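Local coordinates for cohesin (Archaeoglobus fulgidus, PDB 2XDH), which probably binds dockerin modules through its beta-sandwich cohesin domain, which is one part of a larger archaeal protein and lies outside any cellulosome, at residues N34-Y39 / G65-V70; E46-G51 / S83-K88; T4-S9 / A143-T148; D28-I33 / I130-I135. All coordinates share one frame; numbering follows the deposited sequence.

Contact 1: N34-Y39 / G65-V70; sequences NLILSY and GNQIKV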
# COMPACT_ATOMS: atom_id res chain seq x y z
N ASN A 34 -14.63 7.69 13.39
CA ASN A 34 -15.49 8.43 14.31
C ASN A 34 -14.67 9.56 14.86
O ASN A 34 -13.51 9.36 15.22
CB ASN A 34 -15.99 7.56 15.45
CG ASN A 34 -17.13 6.67 15.02
OD1 ASN A 34 -18.29 6.93 15.34
ND2 ASN A 34 -16.82 5.65 14.23
N LEU A 35 -15.26 10.74 14.92
CA LEU A 35 -14.55 11.88 15.49
C LEU A 35 -15.52 12.88 16.07
O LEU A 35 -16.74 12.76 15.88
CB LEU A 35 -13.66 12.54 14.43
CG LEU A 35 -14.32 13.09 13.16
CD1 LEU A 35 -15.00 14.43 13.42
CD2 LEU A 35 -13.27 13.24 12.07
N ILE A 36 -14.97 13.84 16.82
CA ILE A 36 -15.72 14.93 17.38
C ILE A 36 -15.08 16.22 16.90
O ILE A 36 -13.86 16.39 17.00
CB ILE A 36 -15.66 14.90 18.91
CG1 ILE A 36 -16.34 13.63 19.44
CG2 ILE A 36 -16.34 16.12 19.49
CD1 ILE A 36 -16.24 13.48 20.94
N LEU A 37 -15.89 17.11 16.34
CA LEU A 37 -15.44 18.47 16.01
C LEU A 37 -16.05 19.43 16.99
O LEU A 37 -17.28 19.55 17.06
CB LEU A 37 -15.89 18.86 14.60
CG LEU A 37 -15.54 20.29 14.19
CD1 LEU A 37 -14.04 20.43 13.97
CD2 LEU A 37 -16.29 20.69 12.92
N SER A 38 -15.23 20.10 17.78
CA SER A 38 -15.75 21.10 18.70
C SER A 38 -15.69 22.46 18.03
O SER A 38 -14.77 22.73 17.26
CB SER A 38 -14.95 21.12 20.01
OG SER A 38 -15.12 19.91 20.72
N TYR A 39 -16.68 23.30 18.30
CA TYR A 39 -16.73 24.62 17.69
C TYR A 39 -17.06 25.71 18.71
O TYR A 39 -17.67 25.43 19.74
CB TYR A 39 -17.76 24.62 16.56
CG TYR A 39 -19.15 24.24 17.00
CD1 TYR A 39 -20.08 25.21 17.33
CD2 TYR A 39 -19.53 22.91 17.09
CE1 TYR A 39 -21.36 24.87 17.74
CE2 TYR A 39 -20.81 22.56 17.50
CZ TYR A 39 -21.72 23.55 17.82
OH TYR A 39 -22.99 23.22 18.23
N GLY A 65 -24.44 20.18 22.24
CA GLY A 65 -23.68 21.26 22.83
C GLY A 65 -22.78 21.87 21.78
O GLY A 65 -23.21 22.12 20.64
N ASN A 66 -21.53 22.09 22.14
CA ASN A 66 -20.57 22.67 21.21
C ASN A 66 -19.72 21.61 20.52
O ASN A 66 -18.56 21.86 20.20
CB ASN A 66 -19.67 23.67 21.94
CG ASN A 66 -20.33 25.03 22.08
OD1 ASN A 66 -21.45 25.25 21.61
ND2 ASN A 66 -19.63 25.96 22.72
N GLN A 67 -20.29 20.44 20.27
CA GLN A 67 -19.55 19.45 19.50
C GLN A 67 -20.40 18.66 18.53
O GLN A 67 -21.57 18.37 18.79
CB GLN A 67 -18.70 18.54 20.39
CG GLN A 67 -19.43 17.72 21.41
CD GLN A 67 -18.47 17.08 22.41
OE1 GLN A 67 -17.47 17.69 22.79
NE2 GLN A 67 -18.77 15.85 22.83
N ILE A 68 -19.81 18.33 17.39
CA ILE A 68 -20.47 17.55 16.37
C ILE A 68 -19.80 16.18 16.34
O ILE A 68 -18.61 16.09 16.04
CB ILE A 68 -20.32 18.21 14.99
CG1 ILE A 68 -20.78 19.67 15.07
CG2 ILE A 68 -21.11 17.41 13.94
CD1 ILE A 68 -20.23 20.55 13.95
N LYS A 69 -20.54 15.14 16.69
CA LYS A 69 -20.02 13.78 16.59
C LYS A 69 -20.35 13.25 15.21
O LYS A 69 -21.51 13.29 14.78
CB LYS A 69 -20.64 12.89 17.67
CG LYS A 69 -20.27 13.31 19.09
CD LYS A 69 -20.70 12.30 20.15
CE LYS A 69 -20.08 12.64 21.50
NZ LYS A 69 -20.54 11.75 22.60
N VAL A 70 -19.34 12.75 14.52
CA VAL A 70 -19.51 12.31 13.16
C VAL A 70 -19.04 10.88 13.05
O VAL A 70 -17.98 10.52 13.58
CB VAL A 70 -18.68 13.17 12.18
CG1 VAL A 70 -18.72 12.57 10.77
CG2 VAL A 70 -19.19 14.61 12.18
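Antiparallel pairing of strand 17-38 with strand 67-74, within the cohesin beta-sandwich, sets Leu35, Leu37 and Tyr39 opposite Val70, Ile68 and Asn66. Leu35 with Val70 and Leu37 with Ile68 are hydrogen-bonded pairs, each joined by two backbone bonds; the one from Ile68 N to Leu37 O measures 2.8 Å. Tyr39 N adds a bond to Asn66 O at 3.0 Å. The buried face carries the leucines with Ile68 and Val70. Leu37 CD2 lies beside Ile68 CD1 at 4.1 Å, and branched aliphatic residues suit this face because it packs on Phe85 and Val87 of strand 82-91. On the other face Ile36 CG2 rests against Gln67 CB at 3.5 Å. The extended chain of Lys69 runs beside Ile36, its carbons giving apolar cover while NZ reaches a salt bridge with Glu64. Tyr39 CG sits between the backbone N and the carbonyl carbon (chi1 59°), and the side chain crosses that of Asn66 at about a right angle. Asn66 CA stands over one ring face, 4.0 Å from the centroid, as a CH-pi contact. CE2 of Tyr39 meets Ile68 CG1 at 3.8 Å, the ring also meets Phe89, and OH lies 2.7 Å from Gly65 O, at most a weak hydrogen bond. Gly65 has a positive phi, which glycine tolerates readily. An alanine in place of Tyr39 would probably leave a gap beside Ile68 CG1 and Asn66 CA and deprive Gly65 O of its hydroxyl neighbour. Such strand pairing around an apolar core is typical of the cohesin jelly-roll sandwich.

Contact 2: E46-G51 / S83-K88; sequences EDVLQG and SLFYVK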
# COMPACT_ATOMS: atom_id res chain seq x y z
N GLU A 46 -25.87 24.82 11.27
CA GLU A 46 -27.10 24.81 10.46
C GLU A 46 -27.26 23.48 9.71
O GLU A 46 -28.37 23.01 9.49
CB GLU A 46 -27.12 25.98 9.47
CG GLU A 46 -26.96 27.36 10.10
CD GLU A 46 -28.26 27.90 10.70
OE1 GLU A 46 -28.18 28.77 11.59
OE2 GLU A 46 -29.36 27.46 10.28
N ASP A 47 -26.15 22.88 9.29
CA ASP A 47 -26.23 21.60 8.60
C ASP A 47 -24.87 20.93 8.59
O ASP A 47 -23.84 21.59 8.77
CB ASP A 47 -26.74 21.79 7.16
CG ASP A 47 -27.39 20.53 6.59
OD1 ASP A 47 -27.54 19.53 7.33
OD2 ASP A 47 -27.78 20.57 5.41
N VAL A 48 -24.87 19.62 8.39
CA VAL A 48 -23.65 18.83 8.25
C VAL A 48 -23.83 17.96 7.02
O VAL A 48 -24.77 17.16 6.96
CB VAL A 48 -23.42 17.93 9.48
CG1 VAL A 48 -22.16 17.08 9.32
CG2 VAL A 48 -23.34 18.78 10.77
N LEU A 49 -22.96 18.14 6.03
CA LEU A 49 -23.12 17.49 4.73
C LEU A 49 -21.93 16.58 4.43
O LEU A 49 -20.81 16.86 4.84
CB LEU A 49 -23.23 18.55 3.63
CG LEU A 49 -24.42 19.51 3.63
CD1 LEU A 49 -24.28 20.52 2.51
CD2 LEU A 49 -25.72 18.75 3.49
N GLN A 50 -22.20 15.49 3.71
CA GLN A 50 -21.14 14.60 3.21
C GLN A 50 -20.18 15.40 2.34
O GLN A 50 -20.56 16.40 1.73
CB GLN A 50 -21.74 13.40 2.45
CG GLN A 50 -22.29 12.32 3.38
CD GLN A 50 -23.47 11.55 2.80
OE1 GLN A 50 -24.60 12.03 2.83
NE2 GLN A 50 -23.21 10.35 2.29
N GLY A 51 -18.93 14.96 2.30
CA GLY A 51 -17.90 15.63 1.54
C GLY A 51 -17.58 14.91 0.25
O GLY A 51 -18.32 14.01 -0.16
N SER A 83 -12.47 16.01 1.10
CA SER A 83 -13.29 16.33 2.25
C SER A 83 -14.08 15.12 2.75
O SER A 83 -14.60 14.32 1.96
CB SER A 83 -14.23 17.50 1.93
OG SER A 83 -14.91 17.27 0.72
N LEU A 84 -14.14 14.99 4.07
CA LEU A 84 -14.94 13.97 4.75
C LEU A 84 -16.34 14.49 4.99
O LEU A 84 -17.31 13.75 4.89
CB LEU A 84 -14.30 13.61 6.09
CG LEU A 84 -12.93 12.94 5.99
CD1 LEU A 84 -12.37 12.70 7.39
CD2 LEU A 84 -13.08 11.62 5.23
N PHE A 85 -16.44 15.77 5.32
CA PHE A 85 -17.75 16.40 5.48
C PHE A 85 -17.58 17.91 5.51
O PHE A 85 -16.46 18.40 5.62
CB PHE A 85 -18.50 15.89 6.72
CG PHE A 85 -17.78 16.13 8.04
CD1 PHE A 85 -18.07 17.24 8.82
CD2 PHE A 85 -16.85 15.21 8.51
CE1 PHE A 85 -17.43 17.46 10.04
CE2 PHE A 85 -16.20 15.41 9.73
CZ PHE A 85 -16.49 16.54 10.50
N TYR A 86 -18.68 18.63 5.39
CA TYR A 86 -18.69 20.09 5.43
C TYR A 86 -19.65 20.46 6.54
O TYR A 86 -20.69 19.81 6.70
CB TYR A 86 -19.21 20.67 4.10
CG TYR A 86 -18.17 20.76 3.00
CD1 TYR A 86 -17.41 21.92 2.83
CD2 TYR A 86 -17.95 19.70 2.12
CE1 TYR A 86 -16.45 22.02 1.82
CE2 TYR A 86 -16.98 19.79 1.11
CZ TYR A 86 -16.24 20.96 0.98
OH TYR A 86 -15.27 21.07 -0.00
N VAL A 87 -19.32 21.47 7.33
CA VAL A 87 -20.28 21.97 8.29
C VAL A 87 -20.74 23.36 7.86
O VAL A 87 -19.93 24.24 7.58
CB VAL A 87 -19.72 21.99 9.74
CG1 VAL A 87 -20.79 22.49 10.71
CG2 VAL A 87 -19.27 20.60 10.15
N LYS A 88 -22.05 23.55 7.76
CA LYS A 88 -22.58 24.87 7.48
C LYS A 88 -22.84 25.54 8.82
O LYS A 88 -23.64 25.04 9.63
CB LYS A 88 -23.86 24.78 6.65
CG LYS A 88 -24.36 26.15 6.19
CD LYS A 88 -25.60 26.03 5.31
CE LYS A 88 -25.85 27.32 4.56
NZ LYS A 88 -24.64 27.73 3.79
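Phe85 reaches from its strand past Leu49 and Val48 into the core. Its CB comes first, only 3.1 Å from Leu49 O. CG lies between the backbone N and the carbonyl carbon (chi1 60°), and beyond it CD1 meets Val48 CG1 at 4.1 Å, the two side chains running side by side. Val87 CG2 sits at the ring edge, in its plane. At the tip CZ packs on Val70 CG2 and Leu35 CD1 of the facing sheet, a place that suits a large flat hydrocarbon. Leu49 O also accepts from Tyr86 N at 2.8 Å, and Leu49 N donates to Tyr86 O in return. At one end Glu46 and Asp47 both face Lys88, a classic beta bulge: Lys88 O takes Glu46 N at 2.8 Å and Asp47 N only weakly. At the other, Gly51 fits where a larger residue would not, because a CB on it would clash with Ser83 O. Its N gives a weak bond to Leu84 O, and Thr54 OG1 bonds to both Gly51 N and Leu84 O. The chemistry is thus divided: backbone bonds set the register, while Phe85, Val48 and Val87 offer hydrocarbon alone and bind by exclusion of water.

Contact 3: T4-S9 / A143-T148; sequences TIIAGS and ATINGT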
# COMPACT_ATOMS: atom_id res chain seq x y z
N THR A 4 -3.63 12.41 7.80
CA THR A 4 -3.92 13.57 8.62
C THR A 4 -5.33 14.02 8.42
O THR A 4 -5.80 14.05 7.29
CB THR A 4 -2.97 14.74 8.24
OG1 THR A 4 -1.61 14.29 8.35
CG2 THR A 4 -3.20 15.95 9.15
N ILE A 5 -6.01 14.38 9.51
CA ILE A 5 -7.36 14.92 9.39
C ILE A 5 -7.29 16.40 9.77
O ILE A 5 -6.69 16.74 10.78
CB ILE A 5 -8.34 14.21 10.33
CG1 ILE A 5 -8.45 12.73 9.92
CG2 ILE A 5 -9.74 14.86 10.24
CD1 ILE A 5 -9.29 11.88 10.88
N ILE A 6 -7.89 17.25 8.95
CA ILE A 6 -7.70 18.70 9.07
C ILE A 6 -9.02 19.45 9.05
O ILE A 6 -9.78 19.35 8.09
CB ILE A 6 -6.89 19.22 7.88
CG1 ILE A 6 -5.54 18.51 7.81
CG2 ILE A 6 -6.74 20.75 7.97
CD1 ILE A 6 -4.66 19.00 6.67
N ALA A 7 -9.30 20.21 10.10
CA ALA A 7 -10.47 21.08 10.10
C ALA A 7 -10.12 22.38 9.38
O ALA A 7 -9.06 22.96 9.62
CB ALA A 7 -10.93 21.35 11.52
N GLY A 8 -11.00 22.84 8.50
CA GLY A 8 -10.73 24.04 7.74
C GLY A 8 -10.79 25.29 8.61
O GLY A 8 -11.33 25.27 9.73
N SER A 9 -10.25 26.39 8.09
CA SER A 9 -10.29 27.67 8.79
C SER A 9 -11.14 28.66 8.00
O SER A 9 -11.29 28.51 6.79
CB SER A 9 -8.87 28.22 8.98
OG SER A 9 -8.13 27.38 9.85
N ALA A 143 -2.59 12.04 12.31
CA ALA A 143 -2.25 13.32 12.94
C ALA A 143 -3.49 14.18 12.77
O ALA A 143 -4.30 13.94 11.88
CB ALA A 143 -1.06 13.94 12.24
N THR A 144 -3.67 15.18 13.62
CA THR A 144 -4.81 16.07 13.44
C THR A 144 -4.33 17.51 13.36
O THR A 144 -3.29 17.86 13.95
CB THR A 144 -5.81 15.94 14.59
OG1 THR A 144 -5.17 16.29 15.82
CG2 THR A 144 -6.29 14.51 14.70
N ILE A 145 -5.07 18.33 12.63
CA ILE A 145 -4.82 19.76 12.56
C ILE A 145 -6.13 20.51 12.75
O ILE A 145 -7.08 20.31 12.00
CB ILE A 145 -4.19 20.14 11.22
CG1 ILE A 145 -2.87 19.38 11.04
CG2 ILE A 145 -3.91 21.67 11.15
CD1 ILE A 145 -2.11 19.80 9.79
N ASN A 146 -6.19 21.34 13.78
CA ASN A 146 -7.41 22.07 14.11
C ASN A 146 -7.60 23.29 13.21
O ASN A 146 -6.67 23.75 12.57
CB ASN A 146 -7.40 22.44 15.58
CG ASN A 146 -7.40 21.22 16.47
OD1 ASN A 146 -7.94 20.18 16.09
ND2 ASN A 146 -6.80 21.32 17.65
N GLY A 147 -8.82 23.80 13.16
CA GLY A 147 -9.11 24.92 12.30
C GLY A 147 -9.18 26.15 13.16
O GLY A 147 -9.20 26.05 14.38
N THR A 148 -9.22 27.31 12.52
CA THR A 148 -9.28 28.57 13.26
C THR A 148 -10.39 29.42 12.65
O THR A 148 -10.49 29.53 11.42
CB THR A 148 -7.95 29.31 13.15
OG1 THR A 148 -6.90 28.45 13.61
CG2 THR A 148 -7.97 30.60 13.96
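Backbone hydrogen bonds come first in joining Thr4-Ser9 to Ala143-Thr148, two strands that run in the same direction. Ile5 uses both its backbone N and its O: the N donates to Ala143 O at 3.0 Å, and the O accepts from Ile145 N. Ala7 N then donates to Ile145 O at 2.9 Å. One side-chain bond continues the pairing past the break in strand 142-151: Ser9 OG accepts from Thr148 N at 2.9 Å, a hydroxyl rather than a backbone carbonyl, and the short serine side chain fits between the two segments. Apolar contact gathers on the partly exposed face. Ile145 CB is 4.0 Å from Ile6 CG1, the two side chains lying alongside, and Ile145 CG1 touches Thr4 CG2, which stands anti to the backbone N. Beta-branched residues suit such extended backbone. The close approach where the strands bend needs small residues. Ala7 CB lies 3.6 Å from Gly147 N, and a CB on Gly147 would clash with Gly8 O. That buried carbonyl has no hydrogen-bond donor and meets Gly147 CA at 3.4 Å in a CA-H...O contact. Parallel pairing of the first strand with the last is the closure typical of the cohesin jelly roll.

Contact 4: D28-I33 / I130-I135; sequences DKVGSI and IEIYDI. With SO4 (sulfate ion), chain E.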
# COMPACT_ATOMS: atom_id res chain seq x y z
N ASP A 28 -5.38 5.87 3.51
CA ASP A 28 -5.00 4.61 2.87
C ASP A 28 -6.02 3.53 3.22
O ASP A 28 -5.91 2.85 4.25
CB ASP A 28 -3.59 4.22 3.32
CG ASP A 28 -3.10 2.93 2.68
OD1 ASP A 28 -3.67 2.52 1.65
OD2 ASP A 28 -2.13 2.33 3.22
N LYS A 29 -7.04 3.40 2.37
CA LYS A 29 -8.08 2.40 2.57
C LYS A 29 -8.74 2.47 3.94
O LYS A 29 -8.94 1.46 4.61
CB LYS A 29 -7.52 1.00 2.30
CG LYS A 29 -6.99 0.86 0.87
CD LYS A 29 -6.44 -0.53 0.59
CE LYS A 29 -5.61 -0.53 -0.69
NZ LYS A 29 -5.04 -1.87 -0.97
N VAL A 30 -9.10 3.68 4.35
CA VAL A 30 -9.82 3.86 5.61
C VAL A 30 -11.23 3.34 5.48
O VAL A 30 -11.93 3.65 4.51
CB VAL A 30 -9.84 5.34 6.01
CG1 VAL A 30 -10.76 5.59 7.21
CG2 VAL A 30 -8.42 5.81 6.29
N GLY A 31 -11.66 2.55 6.46
CA GLY A 31 -12.99 1.96 6.43
C GLY A 31 -13.97 2.56 7.42
O GLY A 31 -15.18 2.54 7.20
N SER A 32 -13.47 3.08 8.53
CA SER A 32 -14.40 3.74 9.44
C SER A 32 -13.71 4.86 10.19
O SER A 32 -12.53 4.77 10.52
CB SER A 32 -15.02 2.75 10.42
OG SER A 32 -14.06 2.28 11.32
N ILE A 33 -14.47 5.91 10.45
CA ILE A 33 -13.94 7.07 11.15
C ILE A 33 -15.01 7.52 12.12
O ILE A 33 -16.17 7.69 11.73
CB ILE A 33 -13.71 8.24 10.17
CG1 ILE A 33 -12.70 7.86 9.09
CG2 ILE A 33 -13.28 9.50 10.92
CD1 ILE A 33 -12.52 8.94 8.04
N ILE A 130 -10.75 10.89 18.20
CA ILE A 130 -10.70 10.19 16.90
C ILE A 130 -10.57 8.67 17.06
O ILE A 130 -9.78 8.18 17.87
CB ILE A 130 -9.57 10.76 16.03
CG1 ILE A 130 -9.95 12.17 15.57
CG2 ILE A 130 -9.31 9.87 14.83
CD1 ILE A 130 -8.78 12.95 15.20
N GLU A 131 -11.37 7.93 16.29
CA GLU A 131 -11.24 6.48 16.22
C GLU A 131 -11.25 6.12 14.75
O GLU A 131 -12.23 6.36 14.05
CB GLU A 131 -12.40 5.82 16.96
CG GLU A 131 -12.57 6.36 18.38
CD GLU A 131 -13.77 5.74 19.09
OE1 GLU A 131 -14.69 5.26 18.40
OE2 GLU A 131 -13.79 5.74 20.33
N ILE A 132 -10.15 5.58 14.24
CA ILE A 132 -10.09 5.35 12.80
C ILE A 132 -9.47 4.00 12.50
O ILE A 132 -8.47 3.63 13.12
CB ILE A 132 -9.35 6.52 12.12
CG1 ILE A 132 -9.14 6.27 10.63
CG2 ILE A 132 -8.03 6.77 12.82
CD1 ILE A 132 -8.63 7.49 9.90
N TYR A 133 -10.08 3.26 11.57
CA TYR A 133 -9.63 1.91 11.21
C TYR A 133 -9.62 1.73 9.70
O TYR A 133 -10.43 2.31 8.99
CB TYR A 133 -10.58 0.86 11.80
CG TYR A 133 -10.62 0.87 13.31
CD1 TYR A 133 -9.76 0.08 14.04
CD2 TYR A 133 -11.51 1.69 13.99
CE1 TYR A 133 -9.78 0.10 15.43
CE2 TYR A 133 -11.54 1.71 15.37
CZ TYR A 133 -10.67 0.92 16.09
OH TYR A 133 -10.69 0.93 17.46
N ASP A 134 -8.72 0.90 9.18
CA ASP A 134 -8.76 0.63 7.74
C ASP A 134 -9.81 -0.45 7.47
O ASP A 134 -10.45 -0.94 8.39
CB ASP A 134 -7.37 0.26 7.19
CG ASP A 134 -6.85 -1.06 7.72
OD1 ASP A 134 -7.66 -1.84 8.27
OD2 ASP A 134 -5.63 -1.34 7.55
N ILE A 135 -9.98 -0.82 6.20
CA ILE A 135 -11.06 -1.73 5.83
C ILE A 135 -10.79 -3.14 6.35
O ILE A 135 -11.68 -3.98 6.30
CB ILE A 135 -11.27 -1.78 4.31
CG1 ILE A 135 -9.95 -2.11 3.61
CG2 ILE A 135 -11.86 -0.45 3.79
CD1 ILE A 135 -10.09 -2.28 2.10
S SO4 E . -1.54 -1.81 1.42
O1 SO4 E . -0.94 -2.47 0.26
O2 SO4 E . -2.35 -2.77 2.16
O3 SO4 E . -2.39 -0.71 0.97
O4 SO4 E . -0.48 -1.29 2.28
O HOH W 1 -4.51 0.02 4.78
O HOH W 2 -14.20 4.33 13.63
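Glu131 O meets Ile33 CA at 3.4 Å, a CA-H...O contact beside the Ile33-Ile132 pair. The same carbonyl accepts a hydrogen bond from a water that also bonds Ser32 OG. Ile132 turns into the core, with CG1 anti to the backbone N (chi1 174°). The side chain crosses that of Val30 at about a right angle, CG1 lying 3.8 Å from Val30 CG1, while CD1 packs beside Ile33 CG1; beta-branched residues fill this buried strip well. At Tyr133 the pairing is interrupted by a classic beta bulge: its O accepts from Gly31 N at 2.8 Å and from Ser32 N at 3.2 Å. Such a bulge accentuates strand twist. Glycine suits position 31, since a CB there would point toward the other strand and clash with Ile135 CA. Ser32 OG, small and polar, meets the Tyr133 ring edge at CD2. Asp134 CB presses on Lys29 O at 3.2 Å, and its OD1 accepts from Asn138 N and from the N of Asp136, a magnesium ligand of this protein, though no ion is bound to this chain. Ile135 N donates to Lys29 O at 3.0 Å. An alanine in place of Ile135 would probably open a gap where CG2 meets Gly31 CA and CG1 and CD1 approach Lys29 CB. Lys29 NZ forms a salt bridge with Asp28 of a second subunit.

Overall arrangement
From the N terminus, residues 4-9 come first but find their partner only near the end, at 143-148, so contact 3 pairs the first and last strands and encloses the other three. Residues 28-33 and 34-39 follow on strand 17-38, which contacts 4 and 1 share. The former wait for 130-135 in contact 4, whose loop contains contacts 1 and 2. Contact 1 opens before contact 2 and closes before it, so these two cross. Contact 2 pairs strands 43-50 and 82-91 and packs on contact 1, Ile68 and Leu37 against Val87. Ala7 meets Leu37, joining contacts 3 and 1; Ile130 of contact 4 touches Leu35 and Thr144; Leu84 joins contact 2 to Ile33.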